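Local coordinates for protein putative gamma-glutamylcyclotransferase YkqA (Bacillus subtilis, PDB 2QIK) that is a putative gamma-glutamylcyclotransferase, which would probably release a gamma-linked glutamyl group by cyclising it to 5-oxoproline, at residues Y129-G134 / A177-D182; A158-Y163 / V217-G222; E187-R192 / E256-P261. One frame throughout, in Å; residues are numbered along the deposited sequence. Where two conformers were deposited one is given.

Interaction 1: residues Y129-G134 / A177-D182; sequences YYFAYG and ADMLED
Selenomethionine Met-179 meets two aromatic rings at once, and each ring receives it differently. Its CG methylene sits over the centre of the Tyr-133 ring, 3.5 Å from the centroid and only 10° off the normal, a CH-pi contact. One bond further out, SE stands obliquely to that ring, while on its other contact it approaches Phe-131 at the edge, in the ring plane, with SE 3.7 Å from CE2. The two Met-aromatic contacts thus differ, SE oblique to Tyr-133 and edge-on to Phe-131, while the methylene takes the face of Tyr-133. A bend at chi3 (-64°) turns the CE methyl back beside CD1 of Tyr-133, 3.7 Å away.

The Tyr-133 ring also lies against the strand itself: its edge faces the backbone of Ala-177 and Asp-178, with OH 3.4 Å from Asp-178 CA, and CE2 touches the methyl CB of Ala-177 at 3.9 Å. In the fold, strand 128-132 belongs to a three-stranded antiparallel sheet and strand 174-180 to a separate two-stranded hairpin with 164-171, so side-chain packing rather than strand pairing joins them.

Outer partners hold the Tyr-133 hydroxyl and the strand. The hydroxyl of Tyr-133 is hydrogen-bonded to the carbonyl of Phe-232, and Asp-178, whose CB points away from 129-134, bonds Thr-168 through OD2, which also forms a salt bridge with Lys-237. The backbone N of Tyr-133 binds a citrate, probably from the crystallisation liquor.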
ATOM      1  N   TYR A 129      12.469   4.121   1.296  1.00  7.69           N
ATOM      2  CA  TYR A 129      11.765   5.307   1.785  1.00  8.52           C
ATOM      3  C   TYR A 129      10.462   4.746   2.364  1.00  7.43           C
ATOM      4  O   TYR A 129       9.609   4.223   1.660  1.00  8.75           O
ATOM      5  CB  TYR A 129      11.544   6.262   0.624  1.00  9.13           C
ATOM      6  CG  TYR A 129      12.847   6.933   0.292  1.00 10.57           C
ATOM      7  CD1 TYR A 129      13.304   7.993   1.072  1.00 13.13           C
ATOM      8  CD2 TYR A 129      13.672   6.465  -0.708  1.00 13.42           C
ATOM      9  CE1 TYR A 129      14.531   8.595   0.825  1.00 16.26           C
ATOM     10  CE2 TYR A 129      14.903   7.020  -0.925  1.00 15.24           C
ATOM     11  CZ  TYR A 129      15.324   8.079  -0.203  1.00 13.04           C
ATOM     12  OH  TYR A 129      16.563   8.636  -0.441  1.00 19.46           O
ATOM     13  N   TYR A 130      10.335   4.851   3.675  1.00  6.75           N
ATOM     14  CA  TYR A 130       9.280   4.270   4.491  1.00  6.20           C
ATOM     15  C   TYR A 130       8.357   5.373   5.005  1.00  6.89           C
ATOM     16  O   TYR A 130       8.787   6.285   5.720  1.00  7.57           O
ATOM     17  CB  TYR A 130       9.856   3.473   5.659  1.00  7.39           C
ATOM     18  CG  TYR A 130       8.822   3.051   6.682  1.00  7.06           C
ATOM     19  CD1 TYR A 130       7.693   2.380   6.306  1.00  8.10           C
ATOM     20  CD2 TYR A 130       8.973   3.390   7.996  1.00  7.81           C
ATOM     21  CE1 TYR A 130       6.695   2.104   7.209  1.00  8.04           C
ATOM     22  CE2 TYR A 130       7.993   3.091   8.949  1.00  8.73           C
ATOM     23  CZ  TYR A 130       6.844   2.449   8.522  1.00  8.50           C
ATOM     24  OH  TYR A 130       5.838   2.204   9.423  1.00 12.01           O
ATOM     25  N   PHE A 131       7.075   5.276   4.623  1.00  6.50           N
ATOM     26  CA  PHE A 131       6.042   6.275   4.997  1.00  6.34           C
ATOM     27  C   PHE A 131       5.209   5.768   6.185  1.00  6.86           C
ATOM     28  O   PHE A 131       4.508   4.740   6.055  1.00  7.90           O
ATOM     29  CB  PHE A 131       5.169   6.547   3.807  1.00  8.32           C
ATOM     30  CG  PHE A 131       4.139   7.589   4.019  1.00  8.15           C
ATOM     31  CD1 PHE A 131       4.435   8.945   4.120  1.00 10.12           C
ATOM     32  CD2 PHE A 131       2.797   7.254   4.104  1.00  9.22           C
ATOM     33  CE1 PHE A 131       3.427   9.911   4.342  1.00 10.98           C
ATOM     34  CE2 PHE A 131       1.843   8.258   4.384  1.00 11.67           C
ATOM     35  CZ  PHE A 131       2.160   9.521   4.449  1.00 10.77           C
ATOM     36  N   ALA A 132       5.343   6.456   7.301  1.00  7.25           N
ATOM     37  CA  ALA A 132       4.622   6.126   8.501  1.00  7.99           C
ATOM     38  C   ALA A 132       3.540   7.163   8.748  1.00  7.97           C
ATOM     39  O   ALA A 132       3.818   8.371   8.720  1.00  9.42           O
ATOM     40  CB  ALA A 132       5.631   6.185   9.720  1.00  9.16           C
ATOM     41  N   TYR A 133       2.354   6.712   9.104  1.00  8.11           N
ATOM     42  CA  TYR A 133       1.189   7.572   9.300  1.00  8.09           C
ATOM     43  C   TYR A 133       0.548   7.400  10.670  1.00  8.40           C
ATOM     44  O   TYR A 133      -0.432   8.078  10.975  1.00  9.08           O
ATOM     45  CB  TYR A 133       0.176   7.347   8.179  1.00  8.28           C
ATOM     46  CG  TYR A 133      -0.282   5.904   8.069  1.00  7.42           C
ATOM     47  CD1 TYR A 133       0.315   5.059   7.186  1.00  7.47           C
ATOM     48  CD2 TYR A 133      -1.231   5.390   8.914  1.00  8.39           C
ATOM     49  CE1 TYR A 133      -0.043   3.684   7.121  1.00  7.83           C
ATOM     50  CE2 TYR A 133      -1.602   4.090   8.857  1.00  8.44           C
ATOM     51  CZ  TYR A 133      -0.997   3.213   7.984  1.00  7.61           C
ATOM     52  OH  TYR A 133      -1.439   1.934   7.994  1.00  9.09           O
ATOM     53  N   GLY A 134       1.055   6.491  11.476  1.00  9.60           N
ATOM     54  CA  GLY A 134       0.519   6.276  12.794  1.00 11.12           C
ATOM     55  C   GLY A 134       1.602   6.213  13.854  1.00  9.76           C
ATOM     56  O   GLY A 134       2.386   7.093  13.951  1.00 10.81           O
ATOM     57  N   ALA A 177      -4.398   2.048  13.340  1.00  8.90           N
ATOM     58  CA  ALA A 177      -4.454   2.901  12.187  1.00  8.64           C
ATOM     59  C   ALA A 177      -4.283   2.177  10.855  1.00  7.53           C
ATOM     60  O   ALA A 177      -3.722   1.108  10.774  1.00  9.01           O
ATOM     61  CB  ALA A 177      -3.469   4.005  12.291  1.00  9.40           C
ATOM     62  N   ASP A 178      -4.696   2.866   9.837  1.00  7.72           N
ATOM     63  CA  ASP A 178      -4.760   2.412   8.453  1.00  7.88           C
ATOM     64  C   ASP A 178      -4.825   3.649   7.580  1.00  7.73           C
ATOM     65  O   ASP A 178      -5.075   4.740   8.089  1.00  8.49           O
ATOM     66  CB  ASP A 178      -6.008   1.561   8.203  1.00  8.35           C
ATOM     67  CG  ASP A 178      -6.060   0.860   6.875  1.00  9.06           C
ATOM     68  OD1 ASP A 178      -4.981   0.571   6.257  1.00  8.53           O
ATOM     69  OD2 ASP A 178      -7.187   0.443   6.491  1.00  9.42           O
HETATM   70  N   MSE A 179      -4.609   3.487   6.303  1.00  7.73           N
HETATM   71  CA  MSE A 179      -5.004   4.507   5.336  1.00  8.54           C
HETATM   72  C   MSE A 179      -5.945   3.920   4.313  1.00  8.78           C
HETATM   73  O   MSE A 179      -5.673   2.878   3.742  1.00 11.73           O
HETATM   74  CB  MSE A 179      -3.822   5.114   4.596  1.00  9.07           C
HETATM   75  CG  MSE A 179      -2.822   5.811   5.551  1.00  9.41           C
HETATM   76 SE   MSE A 179      -1.556   6.814   4.571  1.00 17.75          SE
HETATM   77  CE  MSE A 179      -0.734   5.376   3.657  1.00  9.66           C
ATOM     78  N   LEU A 180      -7.091   4.548   4.160  1.00  8.19           N
ATOM     79  CA  LEU A 180      -8.114   4.102   3.213  1.00  8.56           C
ATOM     80  C   LEU A 180      -8.037   4.936   1.975  1.00  8.92           C
ATOM     81  O   LEU A 180      -7.989   6.169   2.063  1.00  9.01           O
ATOM     82  CB  LEU A 180      -9.480   4.246   3.805  1.00 10.66           C
ATOM     83  CG  LEU A 180     -10.651   3.522   3.131  1.00 11.78           C
ATOM     84  CD1 LEU A 180     -10.465   2.034   3.241  1.00 14.10           C
ATOM     85  CD2 LEU A 180     -11.986   3.932   3.751  1.00 12.65           C
ATOM     86  N   GLU A 181      -8.005   4.306   0.788  1.00  9.41           N
ATOM     87  CA  GLU A 181      -7.909   5.045  -0.487  1.00  8.32           C
ATOM     88  C   GLU A 181      -9.317   5.483  -0.879  1.00  9.37           C
ATOM     89  O   GLU A 181      -9.974   4.886  -1.718  1.00 11.85           O
ATOM     90  CB  GLU A 181      -7.301   4.150  -1.548  1.00  9.57           C
ATOM     91  CG  GLU A 181      -6.898   4.902  -2.789  1.00 10.00           C
ATOM     92  CD  GLU A 181      -6.471   4.033  -3.925  1.00  9.07           C
ATOM     93  OE1 GLU A 181      -6.454   2.801  -3.801  1.00  9.32           O
ATOM     94  OE2 GLU A 181      -6.066   4.596  -4.965  1.00 11.10           O
ATOM     95  N   ASP A 182      -9.777   6.564  -0.245  1.00  9.65           N
ATOM     96  CA  ASP A 182     -11.148   7.034  -0.337  1.00 11.03           C
ATOM     97  C   ASP A 182     -11.288   8.433  -0.884  1.00 11.61           C
ATOM     98  O   ASP A 182     -12.385   9.018  -0.844  1.00 13.80           O
ATOM     99  CB  ASP A 182     -11.854   6.907   1.019  1.00 12.14           C
ATOM    100  CG  ASP A 182     -11.284   7.792   2.102  1.00 12.72           C
ATOM    101  OD1 ASP A 182     -11.824   7.677   3.276  1.00 13.50           O
ATOM    102  OD2 ASP A 182     -10.361   8.628   1.806  1.00 11.89           O
TER

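Interaction 2: residues A158-Y163 / V217-G222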
ATOM      1  N   ALA A 158       5.388  14.424   4.994  1.00 12.17           N
ATOM      2  CA  ALA A 158       5.052  14.089   3.691  1.00 14.39           C
ATOM      3  C   ALA A 158       3.535  14.066   3.565  1.00 13.52           C
ATOM      4  O   ALA A 158       2.797  13.645   4.456  1.00 14.72           O
ATOM      5  CB  ALA A 158       5.690  12.695   3.360  1.00 14.75           C
ATOM      6  N   VAL A 159       3.090  14.518   2.424  1.00 14.63           N
ATOM      7  CA  VAL A 159       1.694  14.624   2.121  1.00 14.98           C
ATOM      8  C   VAL A 159       1.348  13.491   1.143  1.00 14.69           C
ATOM      9  O   VAL A 159       2.084  13.257   0.160  1.00 14.74           O
ATOM     10  CB  VAL A 159       1.372  15.976   1.544  1.00 16.85           C
ATOM     11  CG1 VAL A 159      -0.037  16.046   1.061  1.00 18.37           C
ATOM     12  CG2 VAL A 159       1.583  17.113   2.548  1.00 18.41           C
ATOM     13  N   LEU A 160       0.184  12.851   1.387  1.00 13.29           N
ATOM     14  CA  LEU A 160      -0.317  11.775   0.526  1.00 13.07           C
ATOM     15  C   LEU A 160      -1.730  12.113   0.090  1.00 12.53           C
ATOM     16  O   LEU A 160      -2.673  12.054   0.882  1.00 13.23           O
ATOM     17  CB  LEU A 160      -0.270  10.420   1.252  1.00 12.17           C
ATOM     18  CG  LEU A 160      -0.821   9.248   0.432  1.00 11.91           C
ATOM     19  CD1 LEU A 160      -0.143   8.993  -0.918  1.00 13.58           C
ATOM     20  CD2 LEU A 160      -0.697   7.982   1.235  1.00 12.45           C
ATOM     21  N   LYS A 161      -1.895  12.384  -1.195  1.00 15.21           N
ATOM     22  CA  LYS A 161      -3.190  12.700  -1.789  0.50 13.06           C
ATOM     23  C   LYS A 161      -3.950  11.406  -2.052  1.00 13.79           C
ATOM     24  O   LYS A 161      -3.346  10.444  -2.529  1.00 14.34           O
ATOM     25  CB  LYS A 161      -2.920  13.333  -3.165  0.50 14.50           C
ATOM     26  CG  LYS A 161      -2.053  14.619  -3.042  0.50 16.82           C
ATOM     27  CD  LYS A 161      -2.487  15.731  -3.958  0.50 22.19           C
ATOM     28  CE  LYS A 161      -1.966  17.135  -3.537  0.50 21.04           C
ATOM     29  NZ  LYS A 161      -2.030  17.403  -2.043  0.50 24.02           N
ATOM     30  N   GLY A 162      -5.224  11.367  -1.765  1.00 12.48           N
ATOM     31  CA  GLY A 162      -6.109  10.302  -2.113  1.00 12.01           C
ATOM     32  C   GLY A 162      -6.502   9.327  -1.032  1.00 11.27           C
ATOM     33  O   GLY A 162      -7.278   8.405  -1.258  1.00 11.12           O
ATOM     34  N   TYR A 163      -5.906   9.498   0.139  1.00  9.46           N
ATOM     35  CA  TYR A 163      -6.062   8.585   1.283  1.00  8.39           C
ATOM     36  C   TYR A 163      -6.450   9.353   2.518  1.00  9.06           C
ATOM     37  O   TYR A 163      -6.032  10.511   2.669  1.00  9.90           O
ATOM     38  CB  TYR A 163      -4.739   7.874   1.563  1.00  8.41           C
ATOM     39  CG  TYR A 163      -4.250   6.951   0.467  1.00  8.79           C
ATOM     40  CD1 TYR A 163      -3.656   7.437  -0.687  1.00  8.55           C
ATOM     41  CD2 TYR A 163      -4.290   5.603   0.622  1.00  8.21           C
ATOM     42  CE1 TYR A 163      -3.186   6.626  -1.662  1.00  9.08           C
ATOM     43  CE2 TYR A 163      -3.784   4.742  -0.319  1.00  7.42           C
ATOM     44  CZ  TYR A 163      -3.273   5.219  -1.467  1.00  8.20           C
ATOM     45  OH  TYR A 163      -2.770   4.385  -2.451  1.00  9.52           O
ATOM     46  N   VAL A 217       3.248   3.775  -2.081  1.00  8.38           N
ATOM     47  CA  VAL A 217       2.646   5.056  -2.335  1.00  8.63           C
ATOM     48  C   VAL A 217       3.708   6.010  -2.786  1.00  8.51           C
ATOM     49  O   VAL A 217       4.868   5.904  -2.473  1.00  9.76           O
ATOM     50  CB  VAL A 217       1.908   5.619  -1.077  1.00  8.92           C
ATOM     51  CG1 VAL A 217       0.711   4.797  -0.772  1.00 10.19           C
ATOM     52  CG2 VAL A 217       2.829   5.754   0.133  1.00  9.79           C
ATOM     53  N   ASP A 218       3.260   7.021  -3.527  1.00  9.26           N
ATOM     54  CA  ASP A 218       4.124   8.158  -3.973  1.00  8.56           C
ATOM     55  C   ASP A 218       3.759   9.358  -3.115  1.00  9.86           C
ATOM     56  O   ASP A 218       2.580   9.679  -2.945  1.00 12.27           O
ATOM     57  CB  ASP A 218       3.902   8.529  -5.434  1.00  9.61           C
ATOM     58  CG  ASP A 218       4.352   7.479  -6.411  1.00 10.78           C
ATOM     59  OD1 ASP A 218       4.928   6.431  -6.062  1.00 10.59           O
ATOM     60  OD2 ASP A 218       4.175   7.726  -7.637  1.00 16.42           O
ATOM     61  N   VAL A 219       4.748  10.054  -2.526  1.00 12.25           N
ATOM     62  CA  VAL A 219       4.468  11.148  -1.618  1.00 13.05           C
ATOM     63  C   VAL A 219       5.311  12.333  -1.909  1.00 16.20           C
ATOM     64  O   VAL A 219       6.316  12.178  -2.591  1.00 16.36           O
ATOM     65  CB  VAL A 219       4.621  10.787  -0.111  1.00 12.27           C
ATOM     66  CG1 VAL A 219       3.791   9.603   0.257  1.00 12.52           C
ATOM     67  CG2 VAL A 219       6.121  10.598   0.250  1.00 12.45           C
ATOM     68  N   GLU A 220       4.851  13.498  -1.381  1.00 16.42           N
ATOM     69  CA  GLU A 220       5.562  14.719  -1.509  1.00 19.51           C
ATOM     70  C   GLU A 220       6.176  15.108  -0.183  1.00 16.62           C
ATOM     71  O   GLU A 220       5.455  15.250   0.738  1.00 19.53           O
ATOM     72  CB  GLU A 220       4.678  15.842  -2.094  1.00 19.88           C
ATOM     73  CG  GLU A 220       5.624  16.773  -2.831  1.00 26.56           C
ATOM     74  CD  GLU A 220       5.010  17.928  -3.575  1.00 28.29           C
ATOM     75  OE1 GLU A 220       3.781  17.882  -3.889  1.00 37.17           O
ATOM     76  OE2 GLU A 220       5.815  18.860  -3.844  1.00 34.19           O
ATOM     77  N   ALA A 221       7.473  15.340  -0.166  1.00 20.44           N
ATOM     78  CA  ALA A 221       8.144  15.727   1.096  1.00 21.59           C
ATOM     79  C   ALA A 221       9.244  16.697   0.682  1.00 25.08           C
ATOM     80  O   ALA A 221      10.177  16.284  -0.052  1.00 26.54           O
ATOM     81  CB  ALA A 221       8.754  14.462   1.822  1.00 21.14           C
ATOM     82  N   GLY A 222       9.190  17.920   1.245  1.00 26.45           N
ATOM     83  CA  GLY A 222      10.270  18.912   1.067  1.00 27.08           C
ATOM     84  C   GLY A 222      10.314  19.404  -0.356  1.00 28.95           C
ATOM     85  O   GLY A 222      11.388  19.757  -0.897  1.00 31.30           O
TER
HETATM   86  O   HOH W   1       0.775  11.760  -3.249  1.00 21.62           O
HETATM   87  O   HOH W   2       1.155  16.744  -2.552  1.00 37.55           O
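Strands 154-161 and 212-221 come together here through a single antiparallel bridge, at the place where an outer strand of the 128-132/185-193/154-161 sheet meets the long hairpin 212-221/224-234. Val-159 and Glu-220 form the hydrogen-bonded pair. Val-159 N donates to Glu-220 O at 3.0 Å, and Glu-220 N returns a bond to Val-159 O at 3.2 Å, nearly straight at 174°. The strand axes make an angle of 138° between their directions, well short of antiparallel, and the pairing does not extend beyond this one bridge.

Side chains continue the contact on the buried side. Ala-158 CB touches both Val-219 CG2 (3.8 Å) and Ala-221 CB (3.9 Å), while Phe-131 and Leu-190 of the three-stranded sheet also pack on this alanine. Leu-160 crosses Val-217 at about a right angle. Its CG is anti to the backbone N (chi1 178°), and its CD1 methyl touches Asp-218 O and Val-217 CB. Val-217 CG1 reaches the hydroxyl end of Tyr-163, whose OH is hydrogen-bonded to Glu-29 and Gln-30.

On the side of Lys-161, water takes over from direct bonding. One water donates to Asp-218 O at 2.8 Å and accepts a weak bond from Lys-161 N.

Interaction 3: residues E187-R192 / E256-P261; sequences EGVLYR and ELYLSP
Glu-187 holds Ser-260 by both carboxylate oxygens. Its CG stands anti to the carbonyl carbon (chi1 -57°), the extended chain beyond carrying the carboxylate to Ser-260. OE1 accepts a bond from Ser-260 N at 3.0 Å, almost straight at 177°, and OE2 one from Ser-260 OG at 2.8 Å, both on the syn side. With Ser-260 at the N-cap of helix 261-273, and its OG also bonded to the amide of Phe-263, the carboxylate braces the cap from the second shell. An alanine at Glu-187 would probably leave the amide and hydroxyl of Ser-260 without these acceptors and the cap freer to shift.

Leu-259 runs past Glu-187 in the opposite direction: its CB lies 3.5 Å from OE1, and CD2 reaches the carbonyl O of Gly-188. The Tyr-258 ring receives Val-189 CG1 over its centre, 3.6 Å from the centroid, a CH-pi contact. At the phenolic end one water bridges Tyr-258 OH and Tyr-191 OH, the latter bonded to the carbonyl of Cys-136.

The turn between helices 245-258 and 261-273 is seated on strand 185-193, the middle strand of its sheet, while Arg-157 of neighbouring strand 154-161 bonds the carbonyl of Tyr-258.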
ATOM      1  N   GLU A 187      -1.368  12.986   5.972  1.00 10.02           N
ATOM      2  CA  GLU A 187       0.023  13.287   6.188  1.00 11.01           C
ATOM      3  C   GLU A 187       0.658  12.164   6.972  1.00  9.23           C
ATOM      4  O   GLU A 187      -0.003  11.458   7.738  1.00  9.67           O
ATOM      5  CB  GLU A 187       0.226  14.641   6.967  1.00 12.04           C
ATOM      6  CG  GLU A 187      -0.390  15.858   6.323  1.00 13.06           C
ATOM      7  CD  GLU A 187       0.062  17.156   6.979  1.00 12.88           C
ATOM      8  OE1 GLU A 187       0.947  17.148   7.861  1.00 13.62           O
ATOM      9  OE2 GLU A 187      -0.537  18.191   6.590  1.00 15.60           O
ATOM     10  N   GLY A 188       1.971  12.072   6.800  1.00  9.47           N
ATOM     11  CA  GLY A 188       2.785  11.179   7.621  1.00  9.55           C
ATOM     12  C   GLY A 188       4.217  11.620   7.577  1.00  9.45           C
ATOM     13  O   GLY A 188       4.527  12.700   7.073  1.00 10.85           O
ATOM     14  N   VAL A 189       5.087  10.788   8.077  1.00 10.32           N
ATOM     15  CA  VAL A 189       6.554  11.043   8.136  1.00 11.07           C
ATOM     16  C   VAL A 189       7.184  10.025   7.158  1.00 10.32           C
ATOM     17  O   VAL A 189       6.925   8.838   7.242  1.00  9.79           O
ATOM     18  CB  VAL A 189       7.121  10.774   9.600  1.00 14.06           C
ATOM     19  CG1 VAL A 189       8.602  11.071   9.711  1.00 18.32           C
ATOM     20  CG2 VAL A 189       6.324  11.508  10.670  1.00 19.09           C
ATOM     21  N   LEU A 190       8.053  10.514   6.301  1.00  8.91           N
ATOM     22  CA  LEU A 190       8.842   9.672   5.426  1.00  8.24           C
ATOM     23  C   LEU A 190      10.210   9.537   6.013  1.00  8.37           C
ATOM     24  O   LEU A 190      10.902  10.529   6.295  1.00  9.42           O
ATOM     25  CB  LEU A 190       8.917  10.280   4.015  1.00  9.61           C
ATOM     26  CG  LEU A 190       9.563   9.407   2.978  1.00  9.14           C
ATOM     27  CD1 LEU A 190       8.673   8.196   2.711  1.00 10.06           C
ATOM     28  CD2 LEU A 190       9.853  10.151   1.707  1.00 11.36           C
ATOM     29  N   TYR A 191      10.652   8.303   6.245  1.00  7.72           N
ATOM     30  CA  TYR A 191      11.973   7.981   6.727  1.00  7.28           C
ATOM     31  C   TYR A 191      12.836   7.363   5.625  1.00  7.24           C
ATOM     32  O   TYR A 191      12.340   6.611   4.791  1.00  8.57           O
ATOM     33  CB  TYR A 191      11.925   6.938   7.814  1.00  7.96           C
ATOM     34  CG  TYR A 191      11.210   7.260   9.105  1.00  8.08           C
ATOM     35  CD1 TYR A 191      11.847   7.896  10.146  1.00  8.72           C
ATOM     36  CD2 TYR A 191       9.935   6.821   9.302  1.00  8.53           C
ATOM     37  CE1 TYR A 191      11.237   8.131  11.332  1.00  9.14           C
ATOM     38  CE2 TYR A 191       9.264   7.058  10.526  1.00  9.15           C
ATOM     39  CZ  TYR A 191       9.941   7.686  11.536  1.00  8.52           C
ATOM     40  OH  TYR A 191       9.326   7.885  12.760  1.00  9.74           O
ATOM     41  N   ARG A 192      14.124   7.692   5.586  1.00  8.07           N
ATOM     42  CA  ARG A 192      15.100   6.957   4.760  1.00  7.67           C
ATOM     43  C   ARG A 192      15.737   5.899   5.681  1.00  8.40           C
ATOM     44  O   ARG A 192      16.381   6.252   6.678  1.00  9.04           O
ATOM     45  CB  ARG A 192      16.175   7.899   4.269  1.00  8.85           C
ATOM     46  CG  ARG A 192      17.195   7.265   3.350  1.00  8.87           C
ATOM     47  CD  ARG A 192      18.255   8.184   2.915  1.00  9.65           C
ATOM     48  NE  ARG A 192      17.686   9.188   2.101  1.00 16.53           N
ATOM     49  CZ  ARG A 192      17.373  10.442   2.463  1.00 18.12           C
ATOM     50  NH1 ARG A 192      17.649  10.893   3.684  1.00 18.57           N
ATOM     51  NH2 ARG A 192      16.796  11.256   1.589  1.00 19.17           N
ATOM     52  N   GLU A 256       2.632  15.615  16.436  1.00 14.77           N
ATOM     53  CA  GLU A 256       3.086  16.898  16.990  1.00 16.34           C
ATOM     54  C   GLU A 256       4.506  17.189  16.555  1.00 16.89           C
ATOM     55  O   GLU A 256       4.860  18.345  16.235  1.00 19.12           O
ATOM     56  CB  GLU A 256       2.988  16.818  18.548  1.00 16.47           C
ATOM     57  CG  GLU A 256       1.566  16.810  19.110  1.00 19.21           C
ATOM     58  CD  GLU A 256       1.518  16.242  20.536  1.00 22.21           C
ATOM     59  OE1 GLU A 256       2.640  15.986  21.130  1.00 27.05           O
ATOM     60  OE2 GLU A 256       0.394  16.125  21.100  1.00 25.88           O
ATOM     61  N   LEU A 257       5.350  16.138  16.489  1.00 16.20           N
ATOM     62  CA  LEU A 257       6.735  16.380  16.090  1.00 17.48           C
ATOM     63  C   LEU A 257       6.869  16.733  14.610  1.00 18.02           C
ATOM     64  O   LEU A 257       7.655  17.590  14.245  1.00 19.73           O
ATOM     65  CB  LEU A 257       7.594  15.162  16.426  1.00 19.73           C
ATOM     66  CG  LEU A 257       9.117  15.067  16.169  1.00 20.67           C
ATOM     67  CD1 LEU A 257       9.775  16.242  16.852  1.00 22.94           C
ATOM     68  CD2 LEU A 257       9.609  13.705  16.687  1.00 22.03           C
ATOM     69  N   TYR A 258       6.127  16.033  13.756  1.00 15.85           N
ATOM     70  CA  TYR A 258       6.393  16.116  12.334  1.00 15.56           C
ATOM     71  C   TYR A 258       5.353  16.816  11.469  1.00 15.26           C
ATOM     72  O   TYR A 258       5.689  17.301  10.395  1.00 17.40           O
ATOM     73  CB  TYR A 258       6.568  14.684  11.808  1.00 16.38           C
ATOM     74  CG  TYR A 258       7.789  13.916  12.299  1.00 13.81           C
ATOM     75  CD1 TYR A 258       9.052  14.253  11.865  1.00 16.58           C
ATOM     76  CD2 TYR A 258       7.648  12.756  13.035  1.00 18.47           C
ATOM     77  CE1 TYR A 258      10.162  13.585  12.250  1.00 14.45           C
ATOM     78  CE2 TYR A 258       8.795  12.014  13.432  1.00 18.88           C
ATOM     79  CZ  TYR A 258      10.059  12.427  13.019  1.00 16.06           C
ATOM     80  OH  TYR A 258      11.217  11.721  13.358  1.00 18.08           O
ATOM     81  N   LEU A 259       4.079  16.746  11.825  1.00 14.44           N
ATOM     82  CA  LEU A 259       3.007  17.067  10.862  1.00 14.17           C
ATOM     83  C   LEU A 259       2.510  18.507  11.001  1.00 14.36           C
ATOM     84  O   LEU A 259       2.852  19.213  11.938  1.00 16.11           O
ATOM     85  CB  LEU A 259       1.856  16.077  11.013  1.00 13.14           C
ATOM     86  CG  LEU A 259       2.250  14.604  10.946  1.00 12.14           C
ATOM     87  CD1 LEU A 259       1.015  13.780  10.940  1.00 12.94           C
ATOM     88  CD2 LEU A 259       3.122  14.315   9.695  1.00 13.32           C
ATOM     89  N   SER A 260       1.707  18.950  10.078  1.00 13.89           N
ATOM     90  CA  SER A 260       1.195  20.315  10.181  1.00 14.12           C
ATOM     91  C   SER A 260       0.257  20.406  11.403  1.00 16.20           C
ATOM     92  O   SER A 260      -0.466  19.485  11.699  1.00 15.41           O
ATOM     93  CB  SER A 260       0.485  20.772   8.900  1.00 15.53           C
ATOM     94  OG  SER A 260      -0.733  20.101   8.649  1.00 15.87           O
ATOM     95  N   PRO A 261       0.250  21.543  12.108  1.00 16.15           N
ATOM     96  CA  PRO A 261      -0.695  21.746  13.184  1.00 16.00           C
ATOM     97  C   PRO A 261      -2.170  21.513  12.754  1.00 14.55           C
ATOM     98  O   PRO A 261      -2.888  20.926  13.496  1.00 15.35           O
ATOM     99  CB  PRO A 261      -0.372  23.181  13.657  1.00 17.24           C
ATOM    100  CG  PRO A 261       0.887  23.534  13.067  1.00 20.71           C
ATOM    101  CD  PRO A 261       1.173  22.698  11.931  1.00 16.84           C
TER
HETATM  102  O   HOH W   3      10.667   9.319  14.774  1.00 15.62           O

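Following the chain from the N terminus, residues 129-134 open interaction 1, and 158-163 begin interaction 2 before 177-182 return to close the first. Residues 187-192 then open interaction 3 ahead of 217-222, which close interaction 2, and 256-261 close the last loop. Interaction 2 therefore crosses both others, whereas interactions 1 and 3 follow in series. Their first segments share one sheet, with 187-192 between 129-134 and 158-163; their second segments bring to it a hairpin strand, a second hairpin strand and a turn between helices. Direct packing couples interactions 1 and 2, where Met-179 CE lies 3.6 Å from Leu-160 CD2.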